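Local coordinates for protein endosialidase (Enterobacteria phage phi92, PDB 4HIZ) that hydrolyses internal linkages of polysialic acid, probably both alpha-2,8 and alpha-2,9 bonds, which would let the phage degrade this sialic acid polymer, at residues A[46-51]-A[62-68]; A[87-93]-A[148-153]; A[291-297]-A[349-354]. Residue numbers count along the deposited sequence, not the author numbering.

Contact 1: A[46-51]-A[62-68]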
loop_
_atom_site.group_PDB
_atom_site.type_symbol
_atom_site.label_atom_id
_atom_site.label_comp_id
_atom_site.label_asym_id
_atom_site.label_seq_id
_atom_site.Cartn_x
_atom_site.Cartn_y
_atom_site.Cartn_z
ATOM N N PHE A 46 -6.948 -4.962 -35.162
ATOM C CA PHE A 46 -5.830 -4.687 -36.060
ATOM C C PHE A 46 -4.571 -4.565 -35.232
ATOM O O PHE A 46 -4.620 -4.137 -34.056
ATOM C CB PHE A 46 -5.993 -3.338 -36.741
ATOM C CG PHE A 46 -7.108 -3.272 -37.746
ATOM C CD1 PHE A 46 -8.423 -3.105 -37.329
ATOM C CD2 PHE A 46 -6.829 -3.331 -39.119
ATOM C CE1 PHE A 46 -9.463 -2.998 -38.263
ATOM C CE2 PHE A 46 -7.862 -3.238 -40.077
ATOM C CZ PHE A 46 -9.181 -3.072 -39.650
ATOM N N LYS A 47 -3.434 -4.891 -35.841
ATOM C CA LYS A 47 -2.181 -4.349 -35.331
ATOM C C LYS A 47 -1.449 -3.632 -36.443
ATOM O O LYS A 47 -1.720 -3.846 -37.630
ATOM C CB LYS A 47 -1.273 -5.446 -34.746
ATOM C CG LYS A 47 -0.646 -6.374 -35.779
ATOM C CD LYS A 47 0.505 -7.187 -35.170
ATOM C CE LYS A 47 1.057 -8.191 -36.184
ATOM N NZ LYS A 47 2.145 -9.030 -35.627
ATOM N N ASN A 48 -0.552 -2.743 -36.045
ATOM C CA ASN A 48 0.294 -2.018 -36.994
ATOM C C ASN A 48 -0.514 -1.291 -38.074
ATOM O O ASN A 48 -0.118 -1.270 -39.236
ATOM C CB ASN A 48 1.273 -2.988 -37.655
ATOM C CG ASN A 48 2.093 -3.773 -36.638
ATOM O OD1 ASN A 48 2.286 -3.335 -35.502
ATOM N ND2 ASN A 48 2.582 -4.929 -37.046
ATOM N N ALA A 49 -1.626 -0.670 -37.693
ATOM C CA ALA A 49 -2.499 -0.057 -38.679
ATOM C C ALA A 49 -2.930 1.312 -38.194
ATOM O O ALA A 49 -3.002 1.559 -36.981
ATOM C CB ALA A 49 -3.746 -0.960 -38.909
ATOM N N ALA A 50 -3.242 2.199 -39.129
ATOM C CA ALA A 50 -3.840 3.481 -38.761
ATOM C C ALA A 50 -4.968 3.840 -39.716
ATOM O O ALA A 50 -4.977 3.393 -40.870
ATOM C CB ALA A 50 -2.799 4.567 -38.752
ATOM N N PHE A 51 -5.895 4.670 -39.235
ATOM C CA PHE A 51 -7.131 4.951 -39.966
ATOM C C PHE A 51 -7.371 6.451 -39.994
ATOM O O PHE A 51 -7.489 7.083 -38.946
ATOM C CB PHE A 51 -8.315 4.249 -39.272
ATOM C CG PHE A 51 -8.058 2.783 -39.029
ATOM C CD1 PHE A 51 -8.263 1.860 -40.036
ATOM C CD2 PHE A 51 -7.548 2.339 -37.805
ATOM C CE1 PHE A 51 -7.990 0.496 -39.823
ATOM C CE2 PHE A 51 -7.263 0.990 -37.596
ATOM C CZ PHE A 51 -7.482 0.072 -38.613
ATOM N N THR A 62 -6.012 10.948 -37.512
ATOM C CA THR A 62 -5.634 9.537 -37.725
ATOM C C THR A 62 -5.705 8.770 -36.440
ATOM O O THR A 62 -5.268 9.255 -35.402
ATOM C CB THR A 62 -4.202 9.473 -38.331
ATOM O OG1 THR A 62 -4.241 10.181 -39.587
ATOM C CG2 THR A 62 -3.746 8.012 -38.546
ATOM N N TYR A 63 -6.294 7.578 -36.493
ATOM C CA TYR A 63 -6.517 6.796 -35.282
ATOM C C TYR A 63 -5.675 5.546 -35.382
ATOM O O TYR A 63 -5.731 4.845 -36.416
ATOM C CB TYR A 63 -8.011 6.419 -35.208
ATOM C CG TYR A 63 -8.888 7.644 -35.019
ATOM C CD1 TYR A 63 -9.203 8.493 -36.103
ATOM C CD2 TYR A 63 -9.347 8.005 -33.743
ATOM C CE1 TYR A 63 -9.968 9.636 -35.921
ATOM C CE2 TYR A 63 -10.138 9.152 -33.548
ATOM C CZ TYR A 63 -10.452 9.958 -34.649
ATOM O OH TYR A 63 -11.236 11.089 -34.478
ATOM N N VAL A 64 -4.884 5.247 -34.351
ATOM C CA VAL A 64 -3.942 4.113 -34.496
ATOM C C VAL A 64 -4.374 2.863 -33.751
ATOM O O VAL A 64 -5.007 2.947 -32.697
ATOM C CB VAL A 64 -2.502 4.493 -34.056
ATOM C CG1 VAL A 64 -2.087 5.804 -34.764
ATOM C CG2 VAL A 64 -2.435 4.662 -32.547
ATOM N N SER A 65 -4.027 1.700 -34.297
ATOM C CA SER A 65 -4.168 0.444 -33.561
ATOM C C SER A 65 -2.914 0.198 -32.729
ATOM O O SER A 65 -1.928 0.921 -32.837
ATOM C CB SER A 65 -4.355 -0.750 -34.529
ATOM O OG SER A 65 -3.102 -1.038 -35.158
ATOM N N GLU A 66 -2.971 -0.815 -31.876
ATOM C CA GLU A 66 -1.787 -1.259 -31.171
ATOM C C GLU A 66 -0.690 -1.601 -32.182
ATOM O O GLU A 66 -0.974 -2.157 -33.244
ATOM C CB GLU A 66 -2.127 -2.467 -30.300
ATOM C CG GLU A 66 -2.766 -2.041 -28.982
ATOM C CD GLU A 66 -1.717 -1.503 -28.009
ATOM O OE1 GLU A 66 -0.672 -2.177 -27.829
ATOM O OE2 GLU A 66 -1.921 -0.406 -27.446
ATOM N N GLY A 67 0.541 -1.203 -31.871
ATOM C CA GLY A 67 1.695 -1.588 -32.677
ATOM C C GLY A 67 2.066 -0.559 -33.731
ATOM O O GLY A 67 3.188 -0.603 -34.248
ATOM N N PHE A 68 1.136 0.349 -34.061
ATOM C CA PHE A 68 1.411 1.317 -35.106
ATOM C C PHE A 68 2.599 2.185 -34.657
ATOM O O PHE A 68 3.539 2.472 -35.446
ATOM C CB PHE A 68 0.174 2.177 -35.443
ATOM C CG PHE A 68 0.388 3.059 -36.637
ATOM C CD1 PHE A 68 0.217 2.557 -37.919
ATOM C CD2 PHE A 68 0.848 4.372 -36.483
ATOM C CE1 PHE A 68 0.474 3.369 -39.038
ATOM C CE2 PHE A 68 1.094 5.190 -37.595
ATOM C CZ PHE A 68 0.904 4.685 -38.873
HETATM O O HOH W 1 -5.335 -2.518 -31.711
#
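Residues 49-51 and 62-64 run antiparallel, their axes approaching to 4.5 Å with 150° between their directions. Phe51 and Tyr63 form a hydrogen-bonded pair, with Phe51 N to Tyr63 O and Tyr63 N to Phe51 O both at 2.8 Å; Ala50 and Val64 are the adjoining non-hydrogen-bonded pair. Pairing continues through Ser65 N to Ala49 O at 2.9 Å. At Lys47 and Asn48 the first segment turns a corner, Asn48 taking positive phi, and Asn48 N donates to Glu66 O at 2.9 Å. This is the open end of the beta hairpin 49-53/61-64 in the N-terminal extension; strand 61-64 also pairs in parallel with strand 456-460 of the propeller. Ser65 OG replaces a backbone acceptor, receiving Ala49 N at 3.0 Å. From Ser65 the chain leaves in a type II turn with Gly67 at its third position, where a CB would clash with Asn48 OD1. The turn brings Phe68 back, so Ala50 CB sits over its ring face, 3.7 Å from the centroid, in a CH-pi contact. Asn48 ND2 bonds Asp29, Tyr63 OH bonds Arg435, and Tyr63 packs on Val530 of a second subunit. A water links Phe46 O and Glu66 N, 2.9 Å from each.

Contact 2: A[87-93]-A[148-153]. With NA (sodium ion), chain B; EDO (1,2-ethanediol), chain L.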
loop_
_atom_site.group_PDB
_atom_site.type_symbol
_atom_site.label_atom_id
_atom_site.label_comp_id
_atom_site.label_asym_id
_atom_site.label_seq_id
_atom_site.Cartn_x
_atom_site.Cartn_y
_atom_site.Cartn_z
ATOM N N GLN A 87 2.441 20.308 -16.630
ATOM C CA GLN A 87 2.853 21.416 -17.545
ATOM C C GLN A 87 3.670 22.465 -16.793
ATOM O O GLN A 87 3.315 22.833 -15.669
ATOM C CB GLN A 87 1.627 22.098 -18.204
ATOM C CG GLN A 87 0.700 22.714 -17.201
ATOM C CD GLN A 87 -0.509 23.441 -17.842
ATOM O OE1 GLN A 87 -1.573 23.527 -17.233
ATOM N NE2 GLN A 87 -0.326 23.989 -19.053
ATOM N N ASP A 88 4.804 22.903 -17.357
ATOM C CA ASP A 88 5.630 22.140 -18.290
ATOM C C ASP A 88 6.976 22.017 -17.568
ATOM O O ASP A 88 7.866 22.868 -17.753
ATOM C CB ASP A 88 5.791 22.862 -19.641
ATOM C CG ASP A 88 6.666 22.085 -20.619
ATOM O OD1 ASP A 88 6.875 20.855 -20.397
ATOM O OD2 ASP A 88 7.161 22.692 -21.611
ATOM N N LYS A 89 7.105 20.987 -16.732
ATOM C CA LYS A 89 8.143 20.911 -15.704
ATOM C C LYS A 89 8.972 19.652 -15.740
ATOM O O LYS A 89 9.914 19.530 -14.942
ATOM C CB LYS A 89 7.484 20.953 -14.293
ATOM C CG LYS A 89 6.748 22.288 -14.011
ATOM C CD LYS A 89 6.200 22.319 -12.583
ATOM C CE LYS A 89 4.927 21.386 -12.445
ATOM N NZ LYS A 89 3.678 22.054 -13.101
ATOM N N THR A 90 8.626 18.685 -16.589
ATOM C CA THR A 90 9.383 17.417 -16.526
ATOM C C THR A 90 10.845 17.545 -16.947
ATOM O O THR A 90 11.199 18.429 -17.731
ATOM C CB THR A 90 8.722 16.286 -17.350
ATOM O OG1 THR A 90 8.755 16.602 -18.744
ATOM C CG2 THR A 90 7.289 16.010 -16.865
ATOM N N PHE A 91 11.690 16.654 -16.429
ATOM C CA PHE A 91 13.091 16.626 -16.828
ATOM C C PHE A 91 13.709 15.302 -16.423
ATOM O O PHE A 91 13.135 14.551 -15.619
ATOM C CB PHE A 91 13.848 17.850 -16.210
ATOM C CG PHE A 91 13.901 17.842 -14.701
ATOM C CD1 PHE A 91 14.913 17.143 -14.014
ATOM C CD2 PHE A 91 12.927 18.495 -13.953
ATOM C CE1 PHE A 91 14.938 17.143 -12.612
ATOM C CE2 PHE A 91 12.950 18.507 -12.542
ATOM C CZ PHE A 91 13.961 17.818 -11.862
ATOM N N VAL A 92 14.845 14.992 -17.039
ATOM C CA VAL A 92 15.629 13.795 -16.716
ATOM C C VAL A 92 17.000 14.269 -16.235
ATOM O O VAL A 92 17.642 15.148 -16.867
ATOM C CB VAL A 92 15.746 12.883 -17.948
ATOM C CG1 VAL A 92 16.584 11.618 -17.632
ATOM C CG2 VAL A 92 14.318 12.489 -18.464
ATOM N N TYR A 93 17.424 13.749 -15.098
ATOM C CA TYR A 93 18.741 14.124 -14.555
ATOM C C TYR A 93 19.392 12.902 -13.927
ATOM O O TYR A 93 18.759 12.227 -13.088
ATOM C CB TYR A 93 18.608 15.246 -13.516
ATOM C CG TYR A 93 19.957 15.766 -13.035
ATOM C CD1 TYR A 93 20.674 16.718 -13.790
ATOM C CD2 TYR A 93 20.482 15.339 -11.806
ATOM C CE1 TYR A 93 21.911 17.164 -13.320
ATOM C CE2 TYR A 93 21.719 15.784 -11.327
ATOM C CZ TYR A 93 22.420 16.690 -12.084
ATOM O OH TYR A 93 23.627 17.180 -11.597
ATOM N N CYS A 148 3.290 26.326 -9.490
ATOM C CA CYS A 148 4.433 26.294 -10.383
ATOM C C CYS A 148 4.103 25.588 -11.671
ATOM O O CYS A 148 3.542 24.467 -11.639
ATOM C CB CYS A 148 5.605 25.562 -9.686
ATOM S SG CYS A 148 7.133 25.425 -10.697
ATOM N N MET A 149 4.459 26.205 -12.794
ATOM C CA MET A 149 4.428 25.553 -14.101
ATOM C C MET A 149 5.756 25.672 -14.862
ATOM O O MET A 149 5.828 25.309 -16.045
ATOM C CB MET A 149 3.262 26.074 -14.956
ATOM C CG MET A 149 1.883 25.643 -14.394
ATOM S SD MET A 149 0.592 26.321 -15.433
ATOM C CE MET A 149 -0.827 25.496 -14.681
ATOM N N SER A 150 6.808 26.174 -14.208
ATOM C CA SER A 150 8.105 26.291 -14.878
ATOM C C SER A 150 9.157 25.746 -13.926
ATOM O O SER A 150 9.333 26.294 -12.822
ATOM C CB SER A 150 8.411 27.781 -15.172
ATOM O OG SER A 150 9.679 27.867 -15.816
ATOM N N MET A 151 9.852 24.680 -14.345
ATOM C CA MET A 151 10.909 24.072 -13.542
ATOM C C MET A 151 11.839 23.291 -14.462
ATOM O O MET A 151 11.403 22.747 -15.492
ATOM C CB MET A 151 10.265 23.053 -12.564
ATOM C CG MET A 151 11.269 22.398 -11.583
ATOM S SD MET A 151 10.436 21.233 -10.444
ATOM C CE MET A 151 9.557 22.375 -9.363
ATOM N N GLY A 152 13.111 23.218 -14.086
ATOM C CA GLY A 152 14.061 22.395 -14.828
ATOM C C GLY A 152 15.442 22.496 -14.209
ATOM O O GLY A 152 15.617 22.997 -13.092
ATOM N N VAL A 153 16.429 22.005 -14.951
ATOM C CA VAL A 153 17.808 21.914 -14.435
ATOM C C VAL A 153 18.698 22.755 -15.334
ATOM O O VAL A 153 18.593 22.683 -16.570
ATOM C CB VAL A 153 18.300 20.451 -14.447
ATOM C CG1 VAL A 153 19.787 20.376 -14.011
ATOM C CG2 VAL A 153 17.418 19.591 -13.523
HETATM NA NA NA B . 11.121 18.597 -20.418
HETATM C C1 EDO L . 16.057 15.912 -20.230
HETATM O O1 EDO L . 15.413 16.775 -19.297
HETATM C C2 EDO L . 15.516 16.048 -21.655
HETATM O O2 EDO L . 14.110 15.898 -21.644
HETATM O O HOH W 2 11.742 21.140 -17.642
HETATM O O HOH W 3 13.730 19.526 -21.080
#
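Lys89 is folded back on itself: chi1 and chi2 are m and t, but chi3 (-74°) and chi4 (-75°) both turn to m, curling the chain so that NZ donates to Cys148 O at 2.8 Å and to Gln87 O at 2.7 Å. Trp85 O is a third acceptor, so three carbonyls receive the buried ammonium. CG and CD of Lys89 pass along Met149, Met151 and the Cys148 thiol. A cis peptide bond precedes Asp88, whose N donates to Met149 O at 2.9 Å. Met149, in the extended mtt rotamer, carries its CE to 3.3 Å from Gln87 OE1, while Gln87 NE2 bonds Glu349. Strands 91-93 and 150-153 run 24° from parallel with axes 7.4 Å apart, too far for direct pairing; they belong to neighbouring blades of the catalytic beta propeller, and side chains fill the wedge between them. Phe91, with chi1 p, leans into it: Val153 CG2 lies over the ring face, 3.9 Å from the centroid, in a CH-pi contact, while Met151 SD meets the ring edge, 4.3 Å from CE2. Tyr98 stacks on Phe91 as well. Tyr93, with chi1 t, lays CD1 3.8 Å from Val153 CG1 and sends its hydroxyl to Asn156. Nearer Lys89, one water lies 2.8 Å from Thr90 O and 2.7 Å from Met151 O, spanning the gap. Thr90 O, together with Val477 O, also binds a sodium ion, at 2.7 Å from Thr90 O.

Contact 3: A[291-297]-A[349-354]. With EDO (1,2-ethanediol), chain J.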
loop_
_atom_site.group_PDB
_atom_site.type_symbol
_atom_site.label_atom_id
_atom_site.label_comp_id
_atom_site.label_asym_id
_atom_site.label_seq_id
_atom_site.Cartn_x
_atom_site.Cartn_y
_atom_site.Cartn_z
ATOM N N GLU A 291 0.580 33.593 -16.125
ATOM C CA GLU A 291 1.300 32.370 -15.734
ATOM C C GLU A 291 2.689 32.389 -16.287
ATOM O O GLU A 291 2.895 32.840 -17.415
ATOM C CB GLU A 291 0.626 31.071 -16.271
ATOM C CG GLU A 291 -0.688 30.718 -15.598
ATOM C CD GLU A 291 -1.437 29.583 -16.291
ATOM O OE1 GLU A 291 -1.186 29.341 -17.480
ATOM O OE2 GLU A 291 -2.268 28.908 -15.656
ATOM N N THR A 292 3.643 31.900 -15.492
ATOM C CA THR A 292 4.937 31.443 -16.006
ATOM C C THR A 292 4.834 29.930 -16.247
ATOM O O THR A 292 4.170 29.202 -15.471
ATOM C CB THR A 292 6.103 31.756 -15.045
ATOM O OG1 THR A 292 5.884 31.189 -13.750
ATOM C CG2 THR A 292 6.274 33.309 -14.857
ATOM N N HIS A 293 5.485 29.470 -17.308
ATOM C CA HIS A 293 5.159 28.141 -17.847
ATOM C C HIS A 293 6.253 27.693 -18.783
ATOM O O HIS A 293 6.615 28.440 -19.713
ATOM C CB HIS A 293 3.802 28.233 -18.588
ATOM C CG HIS A 293 3.360 26.957 -19.257
ATOM N ND1 HIS A 293 3.738 26.626 -20.543
ATOM C CD2 HIS A 293 2.527 25.963 -18.844
ATOM C CE1 HIS A 293 3.150 25.487 -20.896
ATOM N NE2 HIS A 293 2.404 25.075 -19.886
ATOM N N SER A 294 6.829 26.508 -18.522
ATOM C CA SER A 294 7.883 25.922 -19.364
ATOM C C SER A 294 9.258 26.539 -19.050
ATOM O O SER A 294 9.367 27.664 -18.518
ATOM C CB SER A 294 7.545 26.031 -20.876
ATOM O OG SER A 294 8.252 25.057 -21.635
ATOM N N PHE A 295 10.288 25.790 -19.391
ATOM C CA PHE A 295 11.655 26.137 -19.005
ATOM C C PHE A 295 12.568 25.513 -20.034
ATOM O O PHE A 295 12.403 24.337 -20.395
ATOM C CB PHE A 295 11.960 25.543 -17.610
ATOM C CG PHE A 295 13.353 25.788 -17.130
ATOM C CD1 PHE A 295 14.356 24.869 -17.406
ATOM C CD2 PHE A 295 13.651 26.926 -16.386
ATOM C CE1 PHE A 295 15.680 25.064 -16.923
ATOM C CE2 PHE A 295 14.955 27.154 -15.908
ATOM C CZ PHE A 295 15.967 26.218 -16.178
ATOM N N THR A 296 13.581 26.248 -20.495
ATOM C CA THR A 296 14.594 25.571 -21.309
ATOM C C THR A 296 15.958 26.259 -21.162
ATOM O O THR A 296 16.062 27.487 -21.018
ATOM C CB THR A 296 14.166 25.493 -22.807
ATOM O OG1 THR A 296 15.077 24.664 -23.538
ATOM C CG2 THR A 296 14.150 26.889 -23.453
ATOM N N VAL A 297 17.010 25.447 -21.157
ATOM C CA VAL A 297 18.374 25.967 -21.032
ATOM C C VAL A 297 18.957 26.360 -22.378
ATOM O O VAL A 297 18.886 25.598 -23.336
ATOM C CB VAL A 297 19.293 24.942 -20.381
ATOM C CG1 VAL A 297 20.771 25.437 -20.408
ATOM C CG2 VAL A 297 18.835 24.702 -18.962
ATOM N N GLU A 349 0.264 29.944 -22.372
ATOM C CA GLU A 349 1.035 28.755 -21.987
ATOM C C GLU A 349 1.966 28.221 -23.049
ATOM O O GLU A 349 1.820 27.080 -23.507
ATOM C CB GLU A 349 0.060 27.662 -21.527
ATOM C CG GLU A 349 -0.580 28.047 -20.201
ATOM C CD GLU A 349 -1.670 27.080 -19.739
ATOM O OE1 GLU A 349 -1.952 26.083 -20.446
ATOM O OE2 GLU A 349 -2.263 27.337 -18.664
ATOM N N PRO A 350 2.956 29.026 -23.438
ATOM C CA PRO A 350 3.951 28.547 -24.401
ATOM C C PRO A 350 4.804 27.401 -23.849
ATOM O O PRO A 350 5.253 27.482 -22.705
ATOM C CB PRO A 350 4.839 29.775 -24.639
ATOM C CG PRO A 350 4.691 30.584 -23.344
ATOM C CD PRO A 350 3.226 30.408 -22.984
ATOM N N CYS A 351 5.030 26.376 -24.665
ATOM C CA CYS A 351 6.048 25.376 -24.326
ATOM C C CYS A 351 7.253 25.802 -25.134
ATOM O O CYS A 351 7.139 26.089 -26.341
ATOM C CB CYS A 351 5.615 23.981 -24.759
ATOM S SG CYS A 351 4.276 23.310 -23.709
ATOM N N ILE A 352 8.408 25.856 -24.485
ATOM C CA ILE A 352 9.605 26.315 -25.188
ATOM C C ILE A 352 10.761 25.344 -24.995
ATOM O O ILE A 352 10.959 24.826 -23.890
ATOM C CB ILE A 352 10.063 27.720 -24.725
ATOM C CG1 ILE A 352 10.220 27.796 -23.200
ATOM C CG2 ILE A 352 9.059 28.770 -25.185
ATOM C CD1 ILE A 352 10.843 29.143 -22.711
ATOM N N LYS A 353 11.508 25.079 -26.070
ATOM C CA LYS A 353 12.681 24.201 -25.984
ATOM C C LYS A 353 13.758 24.702 -26.940
ATOM O O LYS A 353 13.484 25.013 -28.091
ATOM C CB LYS A 353 12.326 22.751 -26.320
ATOM C CG LYS A 353 11.396 22.073 -25.275
ATOM C CD LYS A 353 12.116 21.905 -23.924
ATOM C CE LYS A 353 11.154 21.465 -22.777
ATOM N NZ LYS A 353 10.042 22.526 -22.578
ATOM N N TYR A 354 14.979 24.753 -26.441
ATOM C CA TYR A 354 16.131 25.176 -27.249
ATOM C C TYR A 354 16.935 23.968 -27.680
ATOM O O TYR A 354 17.304 23.125 -26.835
ATOM C CB TYR A 354 16.978 26.110 -26.394
ATOM C CG TYR A 354 18.196 26.704 -27.044
ATOM C CD1 TYR A 354 18.096 27.846 -27.833
ATOM C CD2 TYR A 354 19.453 26.166 -26.809
ATOM C CE1 TYR A 354 19.249 28.431 -28.395
ATOM C CE2 TYR A 354 20.582 26.742 -27.373
ATOM C CZ TYR A 354 20.462 27.854 -28.158
ATOM O OH TYR A 354 21.614 28.436 -28.701
HETATM C C1 EDO J . 15.741 20.323 -24.486
HETATM O O1 EDO J . 15.646 19.513 -23.306
HETATM C C2 EDO J . 16.148 21.754 -24.136
HETATM O O2 EDO J . 15.705 22.112 -22.804
HETATM O O HOH W 4 9.911 22.621 -19.658
#
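Glu349 opens the segment with positive phi, and its CB lies squarely over the His293 ring, 3.8 Å from the centroid. Its carboxylate ends beside that of Glu291, OE2 of Glu349 lying 2.6 Å from OE1 of Glu291, while Glu349 OE1 forms a salt bridge to Arg364. Pro350 offers its carbonyl O to His293 ND1, which donates at 2.8 Å. Cys351 points away from strand 291-297, yet its SG approaches the edge of the same imidazole, 3.7 Å from His293 CE1. Ile352 N donates to Ser294 OG at 3.0 Å; the same hydroxyl hydrogen-bonds Asp88 OD2. Lys353 bends back so that NZ donates to O of the preceding Ile352 at 2.8 Å and to a water at 2.9 Å, and also forms a salt bridge to Asp88. Tyr354 N repeats the pattern of Ile352, donating to Thr296 OG1 at 2.9 Å; an ethanediol O2, probably from the crystallisation liquor, lies 2.7 Å from that hydroxyl. The two strands are nearly parallel, 5° apart with axes 5.8 Å from each other, and each leads the four-stranded sheet of one propeller blade. The blades are thus tied by side chains of one strand bonded to the backbone of the next. The very short Glu291-Glu349 approach implies that one of these acids is probably protonated.

How the contacts relate
Contacts 2 and 3 adjoin, their centres 9 Å apart, and bring together segments from four blades of one propeller. Asp88 of contact 2 reaches Ser294 of contact 3 (OD2 to OG, 2.6 Å, a probable hydrogen bond) and forms a salt bridge to Lys353, whose side chain is about 4 Å from the sodium ion at Thr90. Ser150 OG probably bonds Ser294 O at 2.7 Å. Strand 144-154 of contact 2 also carries Tyr146 of a glycan pocket; the Cys148 side chain is about 12 Å from a bound fructose. Contact 1 stands apart in the N-terminal extension, its nearest atoms about 21 Å from each of the others.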